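Local coordinates for cystathionine beta-lyases/cystathionine gamma-synthases (Corynebacterium glutamicum, PDB 5X5H), which probably catalyses the pyridoxal-phosphate-dependent joining of O-succinyl-L-homoserine and L-cysteine to give L,L-cystathionine and succinate, a step of methionine biosynthesis, at residues Thr12-Ala17 with Ala68-Ala73; Gly109-Ile114 with Val123-Val128; Thr160-Val165 with Leu191-His196; Asp263-Ile268 with Val281-Leu286; Val308-Gly313 with Lys318-Ser323. All blocks are in the same frame, centred on the assembly; numbering follows the deposited sequence.

Contact 1. Residues Thr12-Ala17 with Ala68-Ala73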
# COMPACT_ATOMS: atom_id res chain seq x y z
N THR A 12 -2.95 18.91 17.97
CA THR A 12 -2.21 19.64 16.95
C THR A 12 -0.95 18.98 16.55
O THR A 12 -0.66 18.74 15.36
CB THR A 12 -1.98 21.06 17.39
OG1 THR A 12 -3.22 21.63 17.76
CG2 THR A 12 -1.35 21.95 16.25
N ALA A 13 -0.13 18.62 17.56
CA ALA A 13 1.13 17.92 17.30
C ALA A 13 1.00 16.59 16.62
O ALA A 13 1.83 16.15 15.78
CB ALA A 13 1.95 17.74 18.58
N SER A 14 -0.06 15.86 17.01
CA SER A 14 -0.28 14.51 16.44
C SER A 14 -0.50 14.56 14.93
O SER A 14 -0.21 13.56 14.22
CB SER A 14 -1.47 13.83 17.03
OG SER A 14 -1.32 13.55 18.38
N ILE A 15 -0.98 15.70 14.43
CA ILE A 15 -1.21 15.92 12.99
C ILE A 15 -0.04 16.62 12.38
O ILE A 15 0.29 16.28 11.20
CB ILE A 15 -2.54 16.68 12.84
CG1 ILE A 15 -3.67 15.81 13.30
CG2 ILE A 15 -2.79 17.17 11.42
CD1 ILE A 15 -4.93 16.61 13.64
N HIS A 16 0.65 17.54 13.04
CA HIS A 16 1.55 18.46 12.37
C HIS A 16 2.97 18.38 12.80
O HIS A 16 3.84 18.98 12.13
CB HIS A 16 1.09 19.88 12.63
CG HIS A 16 -0.24 20.22 12.05
ND1 HIS A 16 -0.41 20.41 10.68
CD2 HIS A 16 -1.46 20.27 12.59
CE1 HIS A 16 -1.71 20.70 10.46
NE2 HIS A 16 -2.38 20.61 11.61
N ALA A 17 3.35 17.59 13.81
CA ALA A 17 4.74 17.67 14.33
C ALA A 17 5.77 16.99 13.45
O ALA A 17 6.97 17.26 13.63
CB ALA A 17 4.84 17.12 15.75
N ALA A 68 8.08 11.55 19.07
CA ALA A 68 9.00 12.27 19.95
C ALA A 68 8.26 13.52 20.47
O ALA A 68 8.26 13.81 21.73
CB ALA A 68 10.24 12.62 19.22
N ALA A 69 7.65 14.33 19.63
CA ALA A 69 7.01 15.56 20.07
C ALA A 69 5.94 15.26 21.07
O ALA A 69 5.77 15.99 22.10
CB ALA A 69 6.40 16.33 18.89
N LEU A 70 5.16 14.18 20.90
CA LEU A 70 4.02 13.83 21.79
C LEU A 70 4.52 13.40 23.16
O LEU A 70 3.68 13.47 24.07
CB LEU A 70 3.23 12.76 21.14
CG LEU A 70 2.49 13.17 19.83
CD1 LEU A 70 1.85 12.00 19.26
CD2 LEU A 70 1.61 14.35 20.02
N GLU A 71 5.77 12.97 23.27
CA GLU A 71 6.39 12.58 24.56
C GLU A 71 7.19 13.66 25.22
O GLU A 71 7.80 13.44 26.24
CB GLU A 71 7.19 11.30 24.36
CG GLU A 71 6.34 10.07 24.15
CD GLU A 71 5.80 9.45 25.44
OE1 GLU A 71 5.73 10.09 26.53
OE2 GLU A 71 5.20 8.33 25.38
N GLY A 72 7.24 14.84 24.58
CA GLY A 72 8.12 15.86 25.10
C GLY A 72 9.57 15.56 24.92
O GLY A 72 10.47 15.90 25.75
N ALA A 73 9.93 14.81 23.87
CA ALA A 73 11.23 14.31 23.55
C ALA A 73 11.87 15.04 22.36
O ALA A 73 11.12 15.28 21.37
CB ALA A 73 11.19 12.80 23.27
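The forked end of L70 lies over A13 and S14: L70 CD2 comes to 3.7 Å from A13 CB, and both branches of the fork face the serine hydroxyl, with S14 OG 3.5 Å from L70 CD2 and 3.6 Å from L70 CD1. This is helix-to-helix packing, in which the short N-terminal helix 10-16 rests on the last turn of helix 58-70, a turn closed by a Schellman motif at G72. The second point of touch is smaller, A17 CB meeting A69 CB at 3.6 Å. A13 and A17 stand one turn apart on the same flank, and their bare methyls let the backbones draw close.

L70 leaves its helix to the side of the partner rather than straight at it. With CG anti to the carbonyl carbon (chi1 -67°) and the chain beyond extended, its methyls still reach across. S14 can sit under them because its hydroxyl is already spent: S14 OG bonds F10 O one turn earlier in its own helix, so a small polar residue is tolerated in a buried, greasy place. F3 also packs on A13 and A17. The far side of helix 10-16 belongs to the subunit interface, where T12 and H16 bond D374 and E370 of the second subunit.

Beyond L70 the chain turns back at E71, a magnesium ligand, and G72, whose positive phi suits glycine. G72 N bonds A69 O, while E71 N and A73 N reach A68 O from opposite faces of its carbonyl plane, A73 N at 2.9 Å.

Contact 2. Residues Gly109-Ile114 with Val123-Val128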
# COMPACT_ATOMS: atom_id res chain seq x y z
N GLY A 109 6.42 -11.18 26.44
CA GLY A 109 7.50 -11.11 25.49
C GLY A 109 8.78 -10.40 26.00
O GLY A 109 9.87 -10.82 25.70
N THR A 110 8.65 -9.36 26.81
CA THR A 110 9.72 -8.70 27.45
C THR A 110 10.53 -9.67 28.39
O THR A 110 11.76 -9.76 28.37
CB THR A 110 9.32 -7.44 28.22
OG1 THR A 110 8.53 -6.62 27.33
CG2 THR A 110 10.48 -6.74 28.74
N TYR A 111 9.72 -10.33 29.19
CA TYR A 111 10.28 -11.32 30.09
C TYR A 111 11.02 -12.47 29.37
O TYR A 111 12.15 -12.78 29.73
CB TYR A 111 9.11 -11.95 30.97
CG TYR A 111 9.65 -13.18 31.80
CD1 TYR A 111 10.48 -12.94 32.84
CD2 TYR A 111 9.39 -14.46 31.38
CE1 TYR A 111 11.06 -14.05 33.54
CE2 TYR A 111 9.95 -15.53 32.06
CZ TYR A 111 10.71 -15.28 33.12
OH TYR A 111 11.31 -16.44 33.76
N ARG A 112 10.44 -12.99 28.31
CA ARG A 112 11.01 -14.06 27.51
C ARG A 112 12.31 -13.58 26.92
O ARG A 112 13.31 -14.28 26.91
CB ARG A 112 10.06 -14.59 26.47
CG ARG A 112 10.64 -15.66 25.53
CD ARG A 112 9.60 -16.16 24.56
NE ARG A 112 8.77 -15.00 24.15
CZ ARG A 112 8.31 -14.71 22.93
NH1 ARG A 112 8.55 -15.49 21.86
NH2 ARG A 112 7.58 -13.62 22.76
N LEU A 113 12.33 -12.36 26.42
CA LEU A 113 13.59 -11.87 25.86
C LEU A 113 14.69 -11.80 26.87
O LEU A 113 15.81 -12.23 26.58
CB LEU A 113 13.34 -10.45 25.26
CG LEU A 113 14.51 -9.78 24.47
CD1 LEU A 113 15.00 -10.59 23.33
CD2 LEU A 113 14.08 -8.37 24.01
N ILE A 114 14.42 -11.27 28.04
CA ILE A 114 15.44 -11.24 29.10
C ILE A 114 15.89 -12.66 29.52
O ILE A 114 17.06 -12.96 29.57
CB ILE A 114 14.91 -10.48 30.29
CG1 ILE A 114 14.68 -9.00 29.89
CG2 ILE A 114 15.92 -10.70 31.45
CD1 ILE A 114 13.84 -8.22 30.87
N VAL A 123 23.85 -11.40 30.76
CA VAL A 123 23.13 -10.45 31.51
C VAL A 123 22.38 -11.16 32.69
O VAL A 123 21.83 -12.21 32.50
CB VAL A 123 22.10 -9.70 30.61
CG1 VAL A 123 21.29 -8.71 31.42
CG2 VAL A 123 22.84 -9.01 29.45
N GLU A 124 22.38 -10.51 33.83
CA GLU A 124 21.69 -10.93 35.02
C GLU A 124 20.43 -10.10 35.18
O GLU A 124 20.34 -8.90 34.75
CB GLU A 124 22.60 -10.61 36.25
CG GLU A 124 23.98 -11.09 36.31
CD GLU A 124 24.85 -10.49 37.47
OE1 GLU A 124 24.53 -9.56 38.25
OE2 GLU A 124 25.97 -11.02 37.60
N TYR A 125 19.43 -10.63 35.88
CA TYR A 125 18.31 -9.84 36.27
C TYR A 125 17.71 -10.22 37.62
O TYR A 125 17.93 -11.35 38.11
CB TYR A 125 17.25 -9.89 35.20
CG TYR A 125 16.48 -11.23 35.09
CD1 TYR A 125 16.97 -12.31 34.40
CD2 TYR A 125 15.26 -11.36 35.69
CE1 TYR A 125 16.25 -13.52 34.30
CE2 TYR A 125 14.55 -12.55 35.55
CZ TYR A 125 15.06 -13.60 34.90
OH TYR A 125 14.36 -14.74 34.77
N THR A 126 16.90 -9.29 38.13
CA THR A 126 16.12 -9.53 39.36
C THR A 126 14.69 -9.02 39.08
O THR A 126 14.51 -7.93 38.60
CB THR A 126 16.72 -8.79 40.53
OG1 THR A 126 18.01 -9.32 40.75
CG2 THR A 126 15.94 -8.99 41.86
N VAL A 127 13.67 -9.80 39.48
CA VAL A 127 12.29 -9.40 39.46
C VAL A 127 11.85 -8.85 40.80
O VAL A 127 12.18 -9.53 41.80
CB VAL A 127 11.35 -10.55 39.05
CG1 VAL A 127 9.87 -10.22 39.36
CG2 VAL A 127 11.63 -10.97 37.61
N VAL A 128 11.11 -7.75 40.81
CA VAL A 128 10.63 -7.11 41.99
C VAL A 128 9.20 -6.62 41.75
O VAL A 128 8.75 -6.57 40.61
CB VAL A 128 11.45 -5.90 42.44
CG1 VAL A 128 12.93 -6.27 42.62
CG2 VAL A 128 11.39 -4.74 41.47
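On the way to Y125, which carries this contact with I114 and Y111 of helix 108-118, the chain passes V123, whose branched side chain packs on I100 and on W121 of the third subunit. E124 opens the strand with its CB directed away from the helix, and its carboxylate forms a salt bridge with K141. Then comes Y125, with CG held between the backbone N and the carbonyl carbon (chi1 73°). One face of its ring receives I114 CG2, 3.9 Å from the centroid and 29° off the normal, a CH-pi contact whose shortest distance is 3.5 Å, to Y125 CD1. Farther out, Y125 OH stands 3.6 Å from Y111 CE1, the two tyrosine side chains crossing at about a right angle. T126 OG1 hydrogen-bonds H99, while V127 CG2 lies in plane at the edge of the Y125 ring.

The beta-alpha-beta unit of strand 99-103, helix 108-118 and strand 124-128 is closed here, at one border of the seven-stranded sheet. Tyrosine suits this place because its two ends do different work: the ring offers a methyl an apolar, electron-rich face, while its hydroxyl is paired with the D115 carboxylate, so the Y125 hydroxyl has a polar partner where it reaches the helix.

Contact 3. Residues Thr160-Val165 with Leu191-His196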
# COMPACT_ATOMS: atom_id res chain seq x y z
N THR A 160 3.25 1.90 38.82
CA THR A 160 4.52 2.28 39.41
C THR A 160 4.62 3.74 39.46
O THR A 160 4.32 4.44 38.45
CB THR A 160 5.66 1.73 38.53
OG1 THR A 160 5.64 0.31 38.59
CG2 THR A 160 7.04 2.14 39.01
N ASP A 161 5.18 4.32 40.54
CA ASP A 161 5.41 5.71 40.68
C ASP A 161 6.69 6.08 39.94
O ASP A 161 7.81 5.84 40.41
CB ASP A 161 5.54 6.06 42.20
CG ASP A 161 5.61 7.51 42.47
OD1 ASP A 161 6.14 8.33 41.70
OD2 ASP A 161 5.16 7.90 43.66
N ILE A 162 6.48 6.62 38.71
CA ILE A 162 7.66 6.83 37.83
C ILE A 162 8.69 7.79 38.46
O ILE A 162 9.89 7.51 38.41
CB ILE A 162 7.19 7.35 36.45
CG1 ILE A 162 6.36 6.30 35.74
CG2 ILE A 162 8.39 7.68 35.56
CD1 ILE A 162 5.49 6.83 34.62
N GLU A 163 8.23 8.90 39.00
CA GLU A 163 9.11 9.95 39.55
C GLU A 163 9.88 9.33 40.71
O GLU A 163 11.08 9.56 40.86
CB GLU A 163 8.28 11.16 39.96
CG GLU A 163 9.18 12.31 40.43
CD GLU A 163 8.39 13.55 40.83
OE1 GLU A 163 7.18 13.64 40.55
OE2 GLU A 163 9.02 14.46 41.36
N ALA A 164 9.21 8.54 41.56
CA ALA A 164 9.88 7.97 42.66
C ALA A 164 10.96 6.98 42.29
O ALA A 164 12.03 6.96 42.88
CB ALA A 164 8.92 7.30 43.60
N VAL A 165 10.71 6.10 41.30
CA VAL A 165 11.68 5.22 40.83
C VAL A 165 12.80 5.92 40.10
O VAL A 165 13.93 5.54 40.31
CB VAL A 165 11.01 4.09 39.95
CG1 VAL A 165 12.04 3.31 39.21
CG2 VAL A 165 10.04 3.25 40.80
N LEU A 191 9.03 10.80 30.39
CA LEU A 191 10.25 11.65 30.39
C LEU A 191 10.08 12.83 31.29
O LEU A 191 11.07 13.25 31.88
CB LEU A 191 10.66 12.07 28.98
CG LEU A 191 10.97 11.01 27.97
CD1 LEU A 191 11.15 11.67 26.60
CD2 LEU A 191 12.08 10.10 28.40
N LYS A 192 8.87 13.31 31.41
CA LYS A 192 8.61 14.54 32.28
C LYS A 192 8.69 14.15 33.76
O LYS A 192 8.76 15.06 34.64
CB LYS A 192 7.28 15.13 31.92
CG LYS A 192 7.25 15.56 30.42
CD LYS A 192 6.07 16.39 30.09
CE LYS A 192 6.07 16.72 28.63
NZ LYS A 192 4.84 17.51 28.40
N LEU A 193 8.75 12.87 34.07
CA LEU A 193 8.82 12.42 35.47
C LEU A 193 10.15 11.81 35.75
O LEU A 193 10.32 11.20 36.80
CB LEU A 193 7.68 11.48 35.72
CG LEU A 193 6.26 11.89 35.47
CD1 LEU A 193 5.27 10.74 35.54
CD2 LEU A 193 5.88 13.01 36.39
N GLY A 194 11.13 11.87 34.84
CA GLY A 194 12.41 11.43 35.07
C GLY A 194 12.92 10.18 34.44
O GLY A 194 14.08 9.76 34.58
N ALA A 195 12.07 9.50 33.63
CA ALA A 195 12.57 8.40 32.88
C ALA A 195 13.68 8.81 31.87
O ALA A 195 13.63 9.94 31.36
CB ALA A 195 11.40 7.81 32.08
N HIS A 196 14.61 7.94 31.61
CA HIS A 196 15.72 8.20 30.65
C HIS A 196 15.28 7.98 29.21
O HIS A 196 15.76 8.67 28.28
CB HIS A 196 16.98 7.43 30.97
CG HIS A 196 17.54 7.77 32.31
ND1 HIS A 196 17.16 7.12 33.47
CD2 HIS A 196 18.47 8.71 32.66
CE1 HIS A 196 17.82 7.68 34.51
NE2 HIS A 196 18.63 8.62 34.03
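The flat carbonyl group of L193 is what meets the helix most closely: L193 O stands 3.3 Å from E163 CA in a CA-H...O contact with an angle of 155° at the hydrogen. Of the other flat groups, the D161 carboxylate is met from above its plane, 59° out of it, by A164 N, which lies 3.1 Å from D161 OD1. D161 is the N-cap residue of helix 162-167, and this capping bond occupies an amide of the first turn. The H196 ring has G194 O over one face, 4.1 Å above the plane and shifted toward the rim.

Between the backbones sits an apolar pair. I162 points at the 3-10 segment 191-193, L193 points back, and the two side chains cross at about a right angle. I162 CG2 touches L193 CB at 3.9 Å, while L193 CD1 is 4.0 Å from I162 CB. E163 carries its carboxylate off along an extended chain, with CG anti to the backbone N (chi1 -176°), to a long, weak ion pair with K167. G194 follows with backbone angles at which a CB would jam against the preceding carbonyl oxygen, which explains the glycine.

L191 belongs to a magnesium site with E71. I162 goes on to pack against L176 of strand 175-179, where A195 touches V178, and V165 leans on I147 of strand 144-150. Helix 292-298 also borders the contact, giving K297 to the D161 carboxylate and Q298 as a neighbour of L193.

Contact 4. Residues Asp263-Ile268 with Val281-Leu286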
# COMPACT_ATOMS: atom_id res chain seq x y z
N ASP A 263 -13.60 6.84 28.10
CA ASP A 263 -15.04 6.98 28.42
C ASP A 263 -15.65 5.59 28.54
O ASP A 263 -16.46 5.33 29.47
CB ASP A 263 -15.79 7.83 27.43
CG ASP A 263 -15.45 9.35 27.50
OD1 ASP A 263 -14.78 9.82 28.42
OD2 ASP A 263 -15.91 10.01 26.50
N ASN A 264 -15.45 4.76 27.57
CA ASN A 264 -16.08 3.46 27.50
C ASN A 264 -15.54 2.58 28.63
O ASN A 264 -16.34 1.88 29.27
CB ASN A 264 -15.78 2.82 26.16
CG ASN A 264 -16.69 3.38 25.05
OD1 ASN A 264 -17.65 4.10 25.26
ND2 ASN A 264 -16.38 2.92 23.77
N ALA A 265 -14.25 2.54 28.81
CA ALA A 265 -13.68 1.62 29.83
C ALA A 265 -14.19 2.04 31.24
O ALA A 265 -14.43 1.11 32.02
CB ALA A 265 -12.20 1.61 29.78
N GLU A 266 -14.27 3.32 31.54
CA GLU A 266 -14.79 3.74 32.87
C GLU A 266 -16.18 3.13 33.06
O GLU A 266 -16.46 2.58 34.18
CB GLU A 266 -14.86 5.24 32.96
CG GLU A 266 -13.55 5.93 33.05
CD GLU A 266 -13.61 7.46 32.79
OE1 GLU A 266 -14.76 8.01 32.62
OE2 GLU A 266 -12.56 8.14 32.84
N LYS A 267 -17.02 3.11 32.08
CA LYS A 267 -18.38 2.63 32.23
C LYS A 267 -18.42 1.15 32.31
O LYS A 267 -19.17 0.53 33.09
CB LYS A 267 -19.32 3.15 31.14
CG LYS A 267 -19.48 4.63 31.21
CD LYS A 267 -20.23 5.19 30.04
CE LYS A 267 -20.15 6.67 29.94
NZ LYS A 267 -20.71 7.04 28.62
N ILE A 268 -17.66 0.42 31.50
CA ILE A 268 -17.62 -1.04 31.59
C ILE A 268 -17.00 -1.49 32.93
O ILE A 268 -17.50 -2.48 33.55
CB ILE A 268 -16.83 -1.66 30.42
CG1 ILE A 268 -17.51 -1.30 29.09
CG2 ILE A 268 -16.61 -3.19 30.63
CD1 ILE A 268 -18.81 -2.01 28.91
N VAL A 281 -12.26 -6.40 39.70
CA VAL A 281 -12.05 -5.55 38.48
C VAL A 281 -10.77 -4.80 38.69
O VAL A 281 -10.57 -4.12 39.65
CB VAL A 281 -13.17 -4.60 38.24
CG1 VAL A 281 -12.92 -3.81 36.94
CG2 VAL A 281 -14.46 -5.32 38.13
N LEU A 282 -9.84 -4.98 37.72
CA LEU A 282 -8.61 -4.32 37.66
C LEU A 282 -8.73 -3.18 36.64
O LEU A 282 -8.83 -3.43 35.44
CB LEU A 282 -7.47 -5.30 37.24
CG LEU A 282 -7.25 -6.43 38.27
CD1 LEU A 282 -6.43 -7.53 37.67
CD2 LEU A 282 -6.68 -5.91 39.51
N TYR A 283 -8.76 -1.99 37.15
CA TYR A 283 -8.86 -0.77 36.31
C TYR A 283 -8.25 0.35 37.10
O TYR A 283 -8.72 0.64 38.23
CB TYR A 283 -10.30 -0.46 35.92
CG TYR A 283 -10.42 0.76 34.94
CD1 TYR A 283 -9.85 0.66 33.65
CD2 TYR A 283 -10.95 1.98 35.31
CE1 TYR A 283 -9.86 1.72 32.84
CE2 TYR A 283 -10.95 3.04 34.42
CZ TYR A 283 -10.38 2.90 33.20
OH TYR A 283 -10.31 3.98 32.35
N PRO A 284 -7.25 1.11 36.62
CA PRO A 284 -6.58 2.10 37.41
C PRO A 284 -7.45 3.22 37.98
O PRO A 284 -7.06 3.88 38.99
CB PRO A 284 -5.40 2.60 36.50
CG PRO A 284 -5.23 1.50 35.58
CD PRO A 284 -6.56 0.94 35.31
N GLY A 285 -8.58 3.52 37.37
CA GLY A 285 -9.45 4.56 37.85
C GLY A 285 -10.34 4.17 39.00
O GLY A 285 -10.90 5.11 39.57
N LEU A 286 -10.36 2.94 39.41
CA LEU A 286 -11.16 2.53 40.59
C LEU A 286 -10.39 2.92 41.85
O LEU A 286 -9.17 2.70 41.99
CB LEU A 286 -11.53 1.09 40.53
CG LEU A 286 -12.22 0.66 39.25
CD1 LEU A 286 -12.52 -0.79 39.27
CD2 LEU A 286 -13.49 1.45 38.96
O HOH W 1 -10.22 6.84 32.35
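A265 and E266, consecutive residues in the middle of helix 254-273, face Y283 at the point where the chain leaves strand 278-282. From Y283 to L286 it makes a type I beta turn, closed by L286 N to Y283 O at 3.1 Å, which brings the CA of G285 to 7.3 Å from that of E266. G285 has no CB to crowd Y283 CE2, so the turn can fold back beside the ring.

Y283 sets CG anti to its backbone N (chi1 -176°), directing the phenol at the helix. A265 CB lies 3.9 Å from Y283 CE1, its small methyl letting the ring come near the helix surface. On the next residue, E266 CG is 3.8 Å from Y283 OH; both approaches to the ring are oblique. The E266 carboxylate plane is turned 72° from that of the ring. The tyrosine's remaining neighbours include F302 and I306 of strand 305-310.

A water joins the polar ends, donating to E266 OE2 at 2.7 Å and to Y283 OH at 2.9 Å. Since it gives a hydrogen to each, Y283 OH accepts here and can spend its own proton on G303 O. E266 OE2 also forms a salt bridge with R301, a partner it shares with D263; the guanidinium of R301 probably favours a charged E266, a good acceptor for the bridging water.

Contact 5. Residues Val308-Gly313 with Lys318-Ser323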
# COMPACT_ATOMS: atom_id res chain seq x y z
N VAL A 308 -10.19 -8.57 34.49
CA VAL A 308 -11.33 -9.06 35.33
C VAL A 308 -10.92 -10.44 35.81
O VAL A 308 -10.57 -11.27 35.01
CB VAL A 308 -12.56 -9.14 34.50
CG1 VAL A 308 -13.77 -9.51 35.36
CG2 VAL A 308 -12.84 -7.81 33.77
N ARG A 309 -11.13 -10.68 37.10
CA ARG A 309 -10.98 -12.02 37.67
C ARG A 309 -12.33 -12.56 38.04
O ARG A 309 -13.08 -11.87 38.72
CB ARG A 309 -10.05 -12.00 38.86
CG ARG A 309 -8.62 -11.55 38.57
CD ARG A 309 -7.56 -11.64 39.65
NE ARG A 309 -7.45 -13.03 40.05
CZ ARG A 309 -6.80 -13.47 41.11
NH1 ARG A 309 -6.04 -12.66 41.78
NH2 ARG A 309 -6.88 -14.77 41.36
N PHE A 310 -12.66 -13.78 37.59
CA PHE A 310 -13.93 -14.40 37.71
C PHE A 310 -14.04 -15.33 38.97
O PHE A 310 -13.15 -16.11 39.21
CB PHE A 310 -14.23 -15.20 36.48
CG PHE A 310 -14.61 -14.33 35.31
CD1 PHE A 310 -13.68 -13.78 34.50
CD2 PHE A 310 -15.92 -14.02 35.10
CE1 PHE A 310 -14.04 -12.86 33.49
CE2 PHE A 310 -16.29 -13.15 34.05
CZ PHE A 310 -15.32 -12.62 33.19
N ALA A 311 -15.13 -15.12 39.67
CA ALA A 311 -15.40 -15.93 40.89
C ALA A 311 -15.45 -17.38 40.56
O ALA A 311 -15.03 -18.22 41.38
CB ALA A 311 -16.73 -15.44 41.45
N GLY A 312 -15.91 -17.75 39.39
CA GLY A 312 -15.96 -19.17 38.98
C GLY A 312 -14.73 -19.74 38.38
O GLY A 312 -14.74 -20.83 37.75
N GLY A 313 -13.63 -19.06 38.53
CA GLY A 313 -12.30 -19.53 38.18
C GLY A 313 -12.07 -19.61 36.68
O GLY A 313 -12.79 -18.97 35.88
N LYS A 318 -12.82 -18.63 30.77
CA LYS A 318 -12.84 -19.11 29.42
C LYS A 318 -14.16 -19.09 28.79
O LYS A 318 -14.30 -18.78 27.60
CB LYS A 318 -12.19 -20.50 29.31
CG LYS A 318 -10.76 -20.50 29.65
CD LYS A 318 -10.24 -21.94 29.52
CE LYS A 318 -9.76 -22.13 28.11
NZ LYS A 318 -9.11 -23.50 27.94
N LYS A 319 -15.23 -19.39 29.54
CA LYS A 319 -16.58 -19.32 28.99
C LYS A 319 -16.96 -17.83 28.61
O LYS A 319 -17.67 -17.59 27.59
CB LYS A 319 -17.59 -19.91 30.00
CG LYS A 319 -19.03 -19.92 29.54
CD LYS A 319 -19.19 -20.67 28.23
CE LYS A 319 -20.63 -20.88 27.74
NZ LYS A 319 -21.73 -21.06 28.77
N PHE A 320 -16.49 -16.91 29.49
CA PHE A 320 -16.74 -15.46 29.20
C PHE A 320 -16.05 -15.12 27.85
O PHE A 320 -16.67 -14.48 27.01
CB PHE A 320 -16.25 -14.61 30.28
CG PHE A 320 -16.53 -13.15 30.05
CD1 PHE A 320 -17.79 -12.60 30.25
CD2 PHE A 320 -15.49 -12.35 29.62
CE1 PHE A 320 -18.00 -11.19 30.11
CE2 PHE A 320 -15.70 -10.98 29.44
CZ PHE A 320 -16.95 -10.40 29.64
N CYS A 321 -14.84 -15.63 27.71
CA CYS A 321 -14.10 -15.42 26.46
C CYS A 321 -14.83 -15.89 25.22
O CYS A 321 -14.70 -15.22 24.14
CB CYS A 321 -12.68 -15.98 26.55
SG CYS A 321 -11.56 -15.10 27.54
N THR A 322 -15.55 -16.99 25.26
CA THR A 322 -16.24 -17.51 24.10
C THR A 322 -17.72 -17.10 23.98
O THR A 322 -18.42 -17.45 23.02
CB THR A 322 -16.17 -19.06 24.00
OG1 THR A 322 -16.82 -19.57 25.18
CG2 THR A 322 -14.73 -19.51 24.02
N SER A 323 -18.20 -16.26 24.91
CA SER A 323 -19.60 -15.84 24.95
C SER A 323 -19.89 -14.45 24.36
O SER A 323 -21.01 -14.11 24.06
CB SER A 323 -20.11 -15.84 26.35
OG SER A 323 -20.12 -17.18 26.82
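F310 projects from the end of strand 305-310 with its CB directed at helix 313-323, and with CG anti to the carbonyl carbon (chi1 -75°) it presents the far end of its ring to F320. The first ring atoms lie short of the helix. F310 CE1 then comes to 4.2 Å from F320 CD2, and on the other branch F310 CE2 is 4.0 Å from F320 CG. At the tip F310 CZ closes to 3.4 Å from F320 CG and 3.6 Å from F320 CB. It sits over one face of the F320 ring, near the rim where the ring joins its own CB. The side chains cross at about a right angle, yet the ring planes make only 42° and the centroids are 5.0 Å apart, an oblique pair.

The backbone linking the two rings is a tight strand-to-helix connection on the C-terminal five-stranded sheet: a type I beta turn runs from F310 to G313, whose positive phi suits glycine, and helix 313-323 folds back over the strand. Phenylalanine fits both places because the ground around is apolar, with L383 of helix 372-384 touching both rings, V363 lying against F310 and A382 against F320. F320, with CG anti to its backbone N, turns a ring face to F310 CZ.

Just beyond F320, two hydroxyls share one carbonyl. S323 OG donates to K319 O at 2.6 Å and T322 OG1 to the same K319 O at 3.2 Å, the two reaching it from opposite faces of the carbonyl plane.

How the contacts relate
The five contacts follow one another along the chain, each closing before the next opens. Contacts 1 and 3, with centres 20 Å apart, touch: A73 CB lies 3.5 Å from L191 CD1, and E71 and L191, one from each, form a magnesium site. Contact 2 lies on the opposite side of the chain's centre from contact 1, at the border of the seven-stranded sheet of the cofactor-binding part. Contacts 4 and 5, with centres 18 Å apart, join helices to the neighbouring strands 278-282 (at its end) and 305-310 of the smaller sheet. Contact 1 borders the second subunit, whereas contacts 2 and 5 border the third, so packing inside the chain continues into the tetramer.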